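Local coordinates for lipoprotein (Streptococcus pneumoniae, PDB 3CX3) that binds zinc and, as a lipoprotein homologous to components of ABC transporters, probably delivers the metal for uptake into the pneumococcal cell, at residues A[125-128]-A[129-132]; A[145-148]-A[149-153]; A[160-163]-A[164-168]; A[269-272]-A[273-276]. One frame throughout, in Å; residues are numbered along the deposited sequence.

Followed from the N terminus, the four interactions come in series, each within one unbroken stretch; none closes a long loop, and none encloses or crosses another. Interaction 1 is the opening of helix 125-142. After a short turn, interaction 2 starts helix 147-173, and interaction 3 lies further along that helix, with the two centres about 23 Å apart. Interaction 4 comes last, in helix 268-281 near the C terminus. Interactions 1, 3 and 4 touch one another: Pro-125 meets Thr-165 and Met-276, and Leu-164 packs on 269-276. Together they join the long helix between the two sheet-bearing lobes to the helices it packs on.

Interaction 1: residues A[125-128]-A[129-132]; sequences PEKA and GEEA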
loop_
_atom_site.group_PDB
_atom_site.type_symbol
_atom_site.label_atom_id
_atom_site.label_comp_id
_atom_site.label_asym_id
_atom_site.label_seq_id
_atom_site.Cartn_x
_atom_site.Cartn_y
_atom_site.Cartn_z
ATOM N N PRO A 125 -5.027 4.512 -7.854
ATOM C CA PRO A 125 -4.613 3.883 -9.112
ATOM C C PRO A 125 -3.532 4.677 -9.880
ATOM O O PRO A 125 -2.509 4.102 -10.248
ATOM C CB PRO A 125 -5.929 3.794 -9.890
ATOM C CG PRO A 125 -6.965 3.636 -8.825
ATOM C CD PRO A 125 -6.496 4.581 -7.740
ATOM N N GLU A 126 -3.738 5.973 -10.085
ATOM C CA GLU A 126 -2.702 6.850 -10.661
ATOM C C GLU A 126 -1.321 6.752 -10.005
ATOM O O GLU A 126 -0.295 6.730 -10.701
ATOM C CB GLU A 126 -3.135 8.315 -10.585
ATOM C CG GLU A 126 -4.026 8.782 -11.712
ATOM C CD GLU A 126 -3.607 10.138 -12.228
ATOM O OE1 GLU A 126 -2.398 10.312 -12.516
ATOM O OE2 GLU A 126 -4.487 11.020 -12.343
ATOM N N LYS A 127 -1.319 6.714 -8.668
ATOM C CA LYS A 127 -0.103 6.775 -7.876
ATOM C C LYS A 127 0.574 5.428 -7.784
ATOM O O LYS A 127 1.801 5.354 -7.635
ATOM C CB LYS A 127 -0.366 7.359 -6.492
ATOM C CG LYS A 127 -0.765 8.846 -6.556
ATOM C CD LYS A 127 -0.981 9.428 -5.179
ATOM C CE LYS A 127 -1.466 10.857 -5.231
ATOM N NZ LYS A 127 -0.377 11.790 -5.636
ATOM N N ALA A 128 -0.193 4.350 -7.870
ATOM C CA ALA A 128 0.449 3.077 -8.039
ATOM C C ALA A 128 1.208 3.214 -9.366
ATOM O O ALA A 128 2.407 2.957 -9.430
ATOM C CB ALA A 128 -0.568 1.959 -8.078
ATOM N N GLY A 129 0.517 3.680 -10.404
ATOM C CA GLY A 129 1.126 3.915 -11.713
ATOM C C GLY A 129 2.459 4.628 -11.686
ATOM O O GLY A 129 3.458 4.093 -12.177
ATOM N N GLU A 130 2.491 5.823 -11.098
ATOM C CA GLU A 130 3.751 6.572 -11.023
ATOM C C GLU A 130 4.889 5.838 -10.300
ATOM O O GLU A 130 6.073 6.055 -10.614
ATOM C CB GLU A 130 3.595 8.020 -10.518
ATOM C CG GLU A 130 2.428 8.348 -9.615
ATOM C CD GLU A 130 1.986 9.822 -9.784
ATOM O OE1 GLU A 130 0.870 10.066 -10.327
ATOM O OE2 GLU A 130 2.781 10.724 -9.407
ATOM N N GLU A 131 4.525 4.951 -9.373
ATOM C CA GLU A 131 5.510 4.249 -8.566
ATOM C C GLU A 131 6.093 3.075 -9.319
ATOM O O GLU A 131 7.259 2.728 -9.112
ATOM C CB GLU A 131 4.904 3.792 -7.240
ATOM C CG GLU A 131 5.953 3.608 -6.173
ATOM C CD GLU A 131 5.391 3.109 -4.878
ATOM O OE1 GLU A 131 4.223 3.419 -4.570
ATOM O OE2 GLU A 131 6.122 2.406 -4.153
ATOM N N ALA A 132 5.272 2.473 -10.183
ATOM C CA ALA A 132 5.695 1.466 -11.174
ATOM C C ALA A 132 6.796 1.996 -12.084
ATOM O O ALA A 132 7.804 1.324 -12.298
ATOM C CB ALA A 132 4.508 1.052 -12.013
#
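The carbonyl oxygen Glu-126 O takes the amide of Glu-130 N at 3.0 Å, a sound bond with an N-H...O angle of 155°. It belongs to the opening turns of helix 125-142, which starts at Pro-125 and packs against the long helix 147-173 of this zinc-binding protein. The preceding bond runs from Gly-129 N to Pro-125 O at 3.1 Å and is nearly straight, while Glu-131 N reaches Lys-127 O at a longer 3.3 Å.

On the flank of the helix, Glu-130 folds back over the preceding turn. Its chi1 of 27° is about halfway between staggered and eclipsed, and this swings CG to 3.5 Å from Lys-127 CA. The carboxylate then comes beside that of Glu-126: OE1 of Glu-126 and OE1 of Glu-130 are 3.9 Å apart, with their planes turned 40° from each other. Two acidic groups so close would probably repel, but Glu-126 OE2 has a salt bridge to Arg-193, and the amine Lys-127 NZ lies 5.0 Å from Glu-130 OE2, which may temper the charge, though the charged atoms are not in contact.

The inner face is largely apolar. Ala-128 and Ala-132, one turn apart, both touch Met-23 and Phe-157, so small methyls sit between helices 18-28 and 147-173. Glu-131 is buried too, about 13 Å from the bound zinc ion. Its extended chain carries OE2 to a hydrogen bond with His-65 ND1, while at the other end its CB rests 3.5 Å from Lys-127 O.

Interaction 2: residues A[145-148]-A[149-153]; sequences EHKE and TYQKN
One face of the Tyr-150 ring lies against the carbonyl of His-146, whose O is 3.2 Å from Tyr-150 CD1. Further out along the ring, the methylene of His-146 makes the touch: its CB is 3.7 Å from Tyr-150 CE1. The imidazole does not take part in this contact. With CG of the tyrosine beside its own backbone N (chi1 -58°), the ring is turned back toward the start of the helix and passes across the His-146 peptide. The phenol oxygen is hydrogen-bonded to Asp-143 and Asn-32, which holds the far end of this buried ring.

His-146 O has a second role. Tyr-150 N donates to it at 3.2 Å, and Thr-149 N adds a weak bond at 2.9 Å with a sharply bent N-H...O angle of 121°. One residue further along, Gln-151 N binds Lys-147 O at 3.1 Å. The side chains of that pair meet through their aliphatic parts alone, Lys-147 CG lying 4.0 Å from Gln-151 CG as the two chains pass at a slant.

The side chain of Thr-149 lies about 3 Å from a bound sodium ion. With His-146 in the N-cap position, this is the first turn of helix 147-173, the long helix that spans the two lobes in zinc-binding proteins of this family.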
loop_
_atom_site.group_PDB
_atom_site.type_symbol
_atom_site.label_atom_id
_atom_site.label_comp_id
_atom_site.label_asym_id
_atom_site.label_seq_id
_atom_site.Cartn_x
_atom_site.Cartn_y
_atom_site.Cartn_z
ATOM N N GLU A 145 20.700 -3.504 -19.519
ATOM C CA GLU A 145 20.311 -4.308 -20.669
ATOM C C GLU A 145 18.804 -4.349 -20.826
ATOM O O GLU A 145 18.284 -4.057 -21.895
ATOM C CB GLU A 145 20.900 -5.719 -20.595
ATOM C CG GLU A 145 22.356 -5.786 -21.030
ATOM C CD GLU A 145 22.550 -5.469 -22.520
ATOM O OE1 GLU A 145 22.287 -6.364 -23.355
ATOM O OE2 GLU A 145 22.975 -4.333 -22.848
ATOM N N HIS A 146 18.111 -4.638 -19.732
ATOM C CA HIS A 146 16.705 -5.008 -19.783
ATOM C C HIS A 146 15.725 -3.837 -19.726
ATOM O O HIS A 146 14.537 -4.028 -19.447
ATOM C CB HIS A 146 16.425 -6.067 -18.718
ATOM C CG HIS A 146 17.176 -7.343 -18.946
ATOM N ND1 HIS A 146 18.509 -7.487 -18.627
ATOM C CD2 HIS A 146 16.792 -8.523 -19.493
ATOM C CE1 HIS A 146 18.910 -8.704 -18.962
ATOM N NE2 HIS A 146 17.885 -9.354 -19.481
ATOM N N LYS A 147 16.229 -2.642 -20.054
ATOM C CA LYS A 147 15.455 -1.390 -20.043
ATOM C C LYS A 147 14.162 -1.513 -20.826
ATOM O O LYS A 147 13.154 -0.901 -20.479
ATOM C CB LYS A 147 16.288 -0.233 -20.608
ATOM C CG LYS A 147 15.475 1.022 -20.952
ATOM C CD LYS A 147 16.365 2.213 -21.290
ATOM C CE LYS A 147 15.556 3.497 -21.513
ATOM N NZ LYS A 147 15.401 3.850 -22.963
ATOM N N GLU A 148 14.209 -2.313 -21.882
ATOM C CA GLU A 148 13.062 -2.520 -22.750
ATOM C C GLU A 148 11.947 -3.236 -22.018
ATOM O O GLU A 148 10.798 -2.813 -22.072
ATOM C CB GLU A 148 13.479 -3.325 -23.978
ATOM C CG GLU A 148 14.020 -2.488 -25.109
ATOM C CD GLU A 148 15.173 -1.585 -24.706
ATOM O OE1 GLU A 148 16.243 -2.114 -24.301
ATOM O OE2 GLU A 148 14.997 -0.342 -24.807
ATOM N N THR A 149 12.305 -4.309 -21.324
ATOM C CA THR A 149 11.339 -5.144 -20.624
ATOM C C THR A 149 10.655 -4.388 -19.490
ATOM O O THR A 149 9.438 -4.519 -19.306
ATOM C CB THR A 149 11.996 -6.442 -20.119
ATOM O OG1 THR A 149 12.542 -7.156 -21.237
ATOM C CG2 THR A 149 10.980 -7.341 -19.394
ATOM N N TYR A 150 11.432 -3.577 -18.762
ATOM C CA TYR A 150 10.941 -2.828 -17.615
ATOM C C TYR A 150 9.997 -1.728 -18.042
ATOM O O TYR A 150 8.884 -1.629 -17.516
ATOM C CB TYR A 150 12.088 -2.227 -16.780
ATOM C CG TYR A 150 13.089 -3.227 -16.230
ATOM C CD1 TYR A 150 14.459 -3.017 -16.380
ATOM C CD2 TYR A 150 12.670 -4.382 -15.577
ATOM C CE1 TYR A 150 15.376 -3.927 -15.899
ATOM C CE2 TYR A 150 13.588 -5.310 -15.096
ATOM C CZ TYR A 150 14.932 -5.070 -15.258
ATOM O OH TYR A 150 15.838 -5.977 -14.770
ATOM N N GLN A 151 10.433 -0.902 -18.990
ATOM C CA GLN A 151 9.631 0.238 -19.431
ATOM C C GLN A 151 8.283 -0.149 -20.070
ATOM O O GLN A 151 7.327 0.637 -20.022
ATOM C CB GLN A 151 10.433 1.146 -20.367
ATOM C CG GLN A 151 11.716 1.709 -19.758
ATOM C CD GLN A 151 11.490 2.547 -18.505
ATOM O OE1 GLN A 151 10.664 3.452 -18.493
ATOM N NE2 GLN A 151 12.242 2.256 -17.450
ATOM N N LYS A 152 8.197 -1.345 -20.652
ATOM C CA LYS A 152 6.933 -1.791 -21.250
ATOM C C LYS A 152 6.013 -2.516 -20.240
ATOM O O LYS A 152 4.785 -2.362 -20.277
ATOM C CB LYS A 152 7.165 -2.598 -22.542
ATOM C CG LYS A 152 5.884 -2.816 -23.385
ATOM C CD LYS A 152 6.084 -2.536 -24.902
ATOM C CE LYS A 152 5.539 -1.161 -25.352
ATOM N NZ LYS A 152 6.033 -0.021 -24.515
ATOM N N ASN A 153 6.606 -3.279 -19.328
ATOM C CA ASN A 153 5.848 -3.851 -18.223
ATOM C C ASN A 153 5.173 -2.782 -17.370
ATOM O O ASN A 153 3.963 -2.849 -17.119
ATOM C CB ASN A 153 6.740 -4.737 -17.363
ATOM C CG ASN A 153 7.084 -6.031 -18.045
ATOM O OD1 ASN A 153 6.648 -6.283 -19.157
ATOM N ND2 ASN A 153 7.872 -6.861 -17.383
#

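Interaction 3: residues A[160-163]-A[164-168]; sequences KAQE and LTKKF
Leu-164 begins the second half of the stretch by setting its CB 3.4 Å from Ala-161 O and sending the rest of the chain away from the preceding turn. CG stands opposite its own amide nitrogen (chi1 -177°), an orientation that carries the isobutyl group to helix 268-281, where it meets Glu-273 and Met-276. Its amide N makes a weak bond to Lys-160 O at 3.4 Å.

Thr-165 follows with a firmer one, N to Ala-161 O at 3.1 Å and close to straight. Its hydroxyl stays near the same acceptor: OG1 is 3.5 Å from Ala-161 O.

Lys-166 N bonds to Gln-162 O at 3.2 Å. Its aliphatic chain is kinked at each torsion past CB, which brings CD back to 3.2 Å from Gln-162 O, so the methylene leans on the very carbonyl that the amide uses. The ammonium end heads off to the exposed side, and it remains well short of Glu-163.

Lys-167 N closes the series on Glu-163 O at 2.9 Å, with an N-H...O angle of 171°, while its side chain extends to Glu-273. At the end Phe-168 turns inward, and its ring is in cation-pi contact with Lys-171. The pattern is that of an amphipathic alpha-helix: Leu-164 and Phe-168 on the buried side, Gln-162, Glu-163 and Lys-166 on the exposed one, here in the helix that bridges the two lobes.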
loop_
_atom_site.group_PDB
_atom_site.type_symbol
_atom_site.label_atom_id
_atom_site.label_comp_id
_atom_site.label_asym_id
_atom_site.label_seq_id
_atom_site.Cartn_x
_atom_site.Cartn_y
_atom_site.Cartn_z
ATOM N N LYS A 160 -3.397 0.123 -17.495
ATOM C CA LYS A 160 -4.538 -0.576 -16.908
ATOM C C LYS A 160 -4.873 0.008 -15.539
ATOM O O LYS A 160 -5.891 -0.336 -14.943
ATOM C CB LYS A 160 -4.331 -2.106 -16.864
ATOM C CG LYS A 160 -2.976 -2.585 -16.333
ATOM C CD LYS A 160 -2.763 -4.076 -16.588
ATOM C CE LYS A 160 -1.268 -4.449 -16.639
ATOM N NZ LYS A 160 -0.540 -4.327 -15.333
ATOM N N ALA A 161 -4.017 0.903 -15.056
ATOM C CA ALA A 161 -4.319 1.690 -13.868
ATOM C C ALA A 161 -5.181 2.893 -14.229
ATOM O O ALA A 161 -6.189 3.149 -13.572
ATOM C CB ALA A 161 -3.034 2.132 -13.153
ATOM N N GLN A 162 -4.792 3.632 -15.271
ATOM C CA GLN A 162 -5.596 4.771 -15.720
ATOM C C GLN A 162 -6.991 4.323 -16.129
ATOM O O GLN A 162 -7.936 5.094 -16.019
ATOM C CB GLN A 162 -4.902 5.582 -16.836
ATOM C CG GLN A 162 -5.472 7.043 -17.060
ATOM C CD GLN A 162 -4.400 8.188 -16.998
ATOM O OE1 GLN A 162 -4.745 9.374 -16.886
ATOM N NE2 GLN A 162 -3.115 7.821 -17.057
ATOM N N GLU A 163 -7.107 3.065 -16.560
ATOM C CA GLU A 163 -8.391 2.471 -16.958
ATOM C C GLU A 163 -9.281 2.120 -15.770
ATOM O O GLU A 163 -10.501 2.275 -15.829
ATOM C CB GLU A 163 -8.177 1.249 -17.858
ATOM C CG GLU A 163 -7.859 1.647 -19.284
ATOM C CD GLU A 163 -7.711 0.466 -20.213
ATOM O OE1 GLU A 163 -6.656 -0.212 -20.158
ATOM O OE2 GLU A 163 -8.640 0.233 -21.025
ATOM N N LEU A 164 -8.657 1.645 -14.700
ATOM C CA LEU A 164 -9.320 1.411 -13.427
ATOM C C LEU A 164 -9.943 2.716 -12.869
ATOM O O LEU A 164 -11.107 2.723 -12.448
ATOM C CB LEU A 164 -8.319 0.748 -12.457
ATOM C CG LEU A 164 -8.652 0.277 -11.029
ATOM C CD1 LEU A 164 -10.090 -0.218 -10.897
ATOM C CD2 LEU A 164 -7.685 -0.805 -10.571
ATOM N N THR A 165 -9.176 3.810 -12.897
ATOM C CA THR A 165 -9.671 5.162 -12.541
ATOM C C THR A 165 -10.879 5.584 -13.378
ATOM O O THR A 165 -11.784 6.239 -12.865
ATOM C CB THR A 165 -8.568 6.266 -12.686
ATOM O OG1 THR A 165 -7.437 5.949 -11.872
ATOM C CG2 THR A 165 -9.087 7.634 -12.252
ATOM N N LYS A 166 -10.871 5.217 -14.659
ATOM C CA LYS A 166 -11.963 5.524 -15.599
ATOM C C LYS A 166 -13.230 4.705 -15.368
ATOM O O LYS A 166 -14.341 5.251 -15.340
ATOM C CB LYS A 166 -11.515 5.324 -17.047
ATOM C CG LYS A 166 -11.268 6.602 -17.780
ATOM C CD LYS A 166 -9.801 6.883 -17.909
ATOM C CE LYS A 166 -9.508 7.517 -19.255
ATOM N NZ LYS A 166 -10.129 6.739 -20.378
ATOM N N LYS A 167 -13.062 3.393 -15.229
ATOM C CA LYS A 167 -14.174 2.510 -14.924
ATOM C C LYS A 167 -14.874 3.017 -13.670
ATOM O O LYS A 167 -16.096 3.146 -13.653
ATOM C CB LYS A 167 -13.677 1.071 -14.753
ATOM C CG LYS A 167 -14.745 -0.006 -14.563
ATOM C CD LYS A 167 -14.090 -1.384 -14.626
ATOM C CE LYS A 167 -14.897 -2.431 -13.898
ATOM N NZ LYS A 167 -15.903 -3.033 -14.805
ATOM N N PHE A 168 -14.084 3.370 -12.660
ATOM C CA PHE A 168 -14.607 3.732 -11.345
ATOM C C PHE A 168 -15.025 5.182 -11.071
ATOM O O PHE A 168 -15.813 5.429 -10.157
ATOM C CB PHE A 168 -13.650 3.248 -10.258
ATOM C CG PHE A 168 -13.864 1.827 -9.897
ATOM C CD1 PHE A 168 -14.768 1.483 -8.905
ATOM C CD2 PHE A 168 -13.216 0.820 -10.593
ATOM C CE1 PHE A 168 -14.994 0.154 -8.591
ATOM C CE2 PHE A 168 -13.434 -0.515 -10.273
ATOM C CZ PHE A 168 -14.320 -0.838 -9.273
#

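Interaction 4: residues A[269-272]-A[273-276]; sequences LENL and EENM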
loop_
_atom_site.group_PDB
_atom_site.type_symbol
_atom_site.label_atom_id
_atom_site.label_comp_id
_atom_site.label_asym_id
_atom_site.label_seq_id
_atom_site.Cartn_x
_atom_site.Cartn_y
_atom_site.Cartn_z
ATOM N N LEU A 269 -3.190 -4.766 -9.520
ATOM C CA LEU A 269 -4.330 -3.968 -9.937
ATOM C C LEU A 269 -5.662 -4.713 -9.837
ATOM O O LEU A 269 -6.699 -4.110 -9.533
ATOM C CB LEU A 269 -4.106 -3.416 -11.336
ATOM C CG LEU A 269 -3.151 -2.219 -11.341
ATOM C CD1 LEU A 269 -2.881 -1.740 -12.757
ATOM C CD2 LEU A 269 -3.681 -1.072 -10.468
ATOM N N GLU A 270 -5.619 -6.021 -10.067
ATOM C CA GLU A 270 -6.762 -6.896 -9.857
ATOM C C GLU A 270 -7.238 -6.904 -8.396
ATOM O O GLU A 270 -8.448 -6.907 -8.154
ATOM C CB GLU A 270 -6.450 -8.305 -10.362
ATOM C CG GLU A 270 -6.405 -8.370 -11.884
ATOM C CD GLU A 270 -6.077 -9.735 -12.448
ATOM O OE1 GLU A 270 -6.169 -9.867 -13.686
ATOM O OE2 GLU A 270 -5.728 -10.669 -11.685
ATOM N N ASN A 271 -6.299 -6.891 -7.437
ATOM C CA ASN A 271 -6.629 -6.772 -6.000
ATOM C C ASN A 271 -7.076 -5.364 -5.572
ATOM O O ASN A 271 -7.988 -5.211 -4.730
ATOM C CB ASN A 271 -5.448 -7.188 -5.113
ATOM C CG ASN A 271 -5.271 -8.690 -5.011
ATOM O OD1 ASN A 271 -6.121 -9.410 -4.475
ATOM N ND2 ASN A 271 -4.129 -9.165 -5.481
ATOM N N LEU A 272 -6.405 -4.343 -6.117
ATOM C CA LEU A 272 -6.834 -2.961 -5.922
ATOM C C LEU A 272 -8.279 -2.825 -6.392
ATOM O O LEU A 272 -9.154 -2.411 -5.624
ATOM C CB LEU A 272 -5.902 -1.982 -6.651
ATOM C CG LEU A 272 -6.082 -0.460 -6.530
ATOM C CD1 LEU A 272 -6.230 0.050 -5.099
ATOM C CD2 LEU A 272 -4.923 0.222 -7.188
ATOM N N GLU A 273 -8.524 -3.228 -7.640
ATOM C CA GLU A 273 -9.851 -3.186 -8.214
ATOM C C GLU A 273 -10.871 -3.938 -7.375
ATOM O O GLU A 273 -12.004 -3.455 -7.203
ATOM C CB GLU A 273 -9.851 -3.730 -9.646
ATOM C CG GLU A 273 -11.238 -4.046 -10.192
ATOM C CD GLU A 273 -11.351 -3.890 -11.707
ATOM O OE1 GLU A 273 -12.483 -3.658 -12.202
ATOM O OE2 GLU A 273 -10.322 -3.991 -12.404
ATOM N N GLU A 274 -10.501 -5.116 -6.869
ATOM C CA GLU A 274 -11.457 -5.921 -6.097
ATOM C C GLU A 274 -11.957 -5.177 -4.847
ATOM O O GLU A 274 -13.142 -5.178 -4.543
ATOM C CB GLU A 274 -10.882 -7.278 -5.716
ATOM C CG GLU A 274 -11.727 -7.972 -4.662
ATOM C CD GLU A 274 -11.315 -9.394 -4.401
ATOM O OE1 GLU A 274 -12.206 -10.275 -4.475
ATOM O OE2 GLU A 274 -10.113 -9.632 -4.127
ATOM N N ASN A 275 -11.046 -4.537 -4.128
ATOM C CA ASN A 275 -11.451 -3.730 -2.990
ATOM C C ASN A 275 -12.114 -2.440 -3.440
ATOM O O ASN A 275 -12.905 -1.863 -2.706
ATOM C CB ASN A 275 -10.272 -3.469 -2.059
ATOM C CG ASN A 275 -9.699 -4.750 -1.491
ATOM O OD1 ASN A 275 -10.321 -5.406 -0.645
ATOM N ND2 ASN A 275 -8.516 -5.129 -1.970
HETATM N N MSE A 276 -11.829 -2.003 -4.659
HETATM C CA MSE A 276 -12.552 -0.866 -5.208
HETATM C C MSE A 276 -14.004 -1.202 -5.509
HETATM O O MSE A 276 -14.871 -0.339 -5.342
HETATM C CB MSE A 276 -11.834 -0.284 -6.406
HETATM C CG MSE A 276 -10.593 0.453 -5.989
HETATM SE SE MSE A 276 -9.592 1.110 -7.489
HETATM C CE MSE A 276 -10.767 2.552 -8.077
#
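Asn-271 and Glu-274 stand side by side and point the same way, their amide and carboxylate planes 37° apart. Asn-271 OD1 and Glu-274 OE2 come to 4.0 Å, two oxygens with no bond between them. The asparagine oxygen is satisfied elsewhere, by Asn-264 ND2, while Glu-274 leans on the backbone with CB 3.5 Å from Glu-270 O.

Leu-272 and Met-276, a selenomethionine in this crystal, meet one turn apart at an angle to each other. The touch is between Leu-272 CG and Met-276 SE at 4.0 Å. A chi1 of -72°, with CG anti to the carbonyl carbon, and an extended chi2 put SE beside the leucine, while the bend at chi3 only turns CE; meanwhile Met-276 CG lies 3.2 Å from Leu-272 O. The amide Met-276 N bonds to that oxygen at 2.9 Å.

Asn-275 uses the carbonyl of Asn-271 twice. Its backbone N bonds to Asn-271 O at 3.2 Å, nearly straight, and its side-chain ND2 reaches back to the same oxygen at 2.8 Å, a weak bond with an angle of only 120°. Its OD1 takes the amide of Asn-256, in the segment that follows strand 252-254, which ties this turn of the helix to the edge of the second sheet.

Leu-269 O receives Glu-273 N at 2.8 Å. Leu-269 packs on Lys-160 and Met-276 on Phe-168, so helix 268-281 lies along helix 147-173 on one flank and the 252-254 strand region on another.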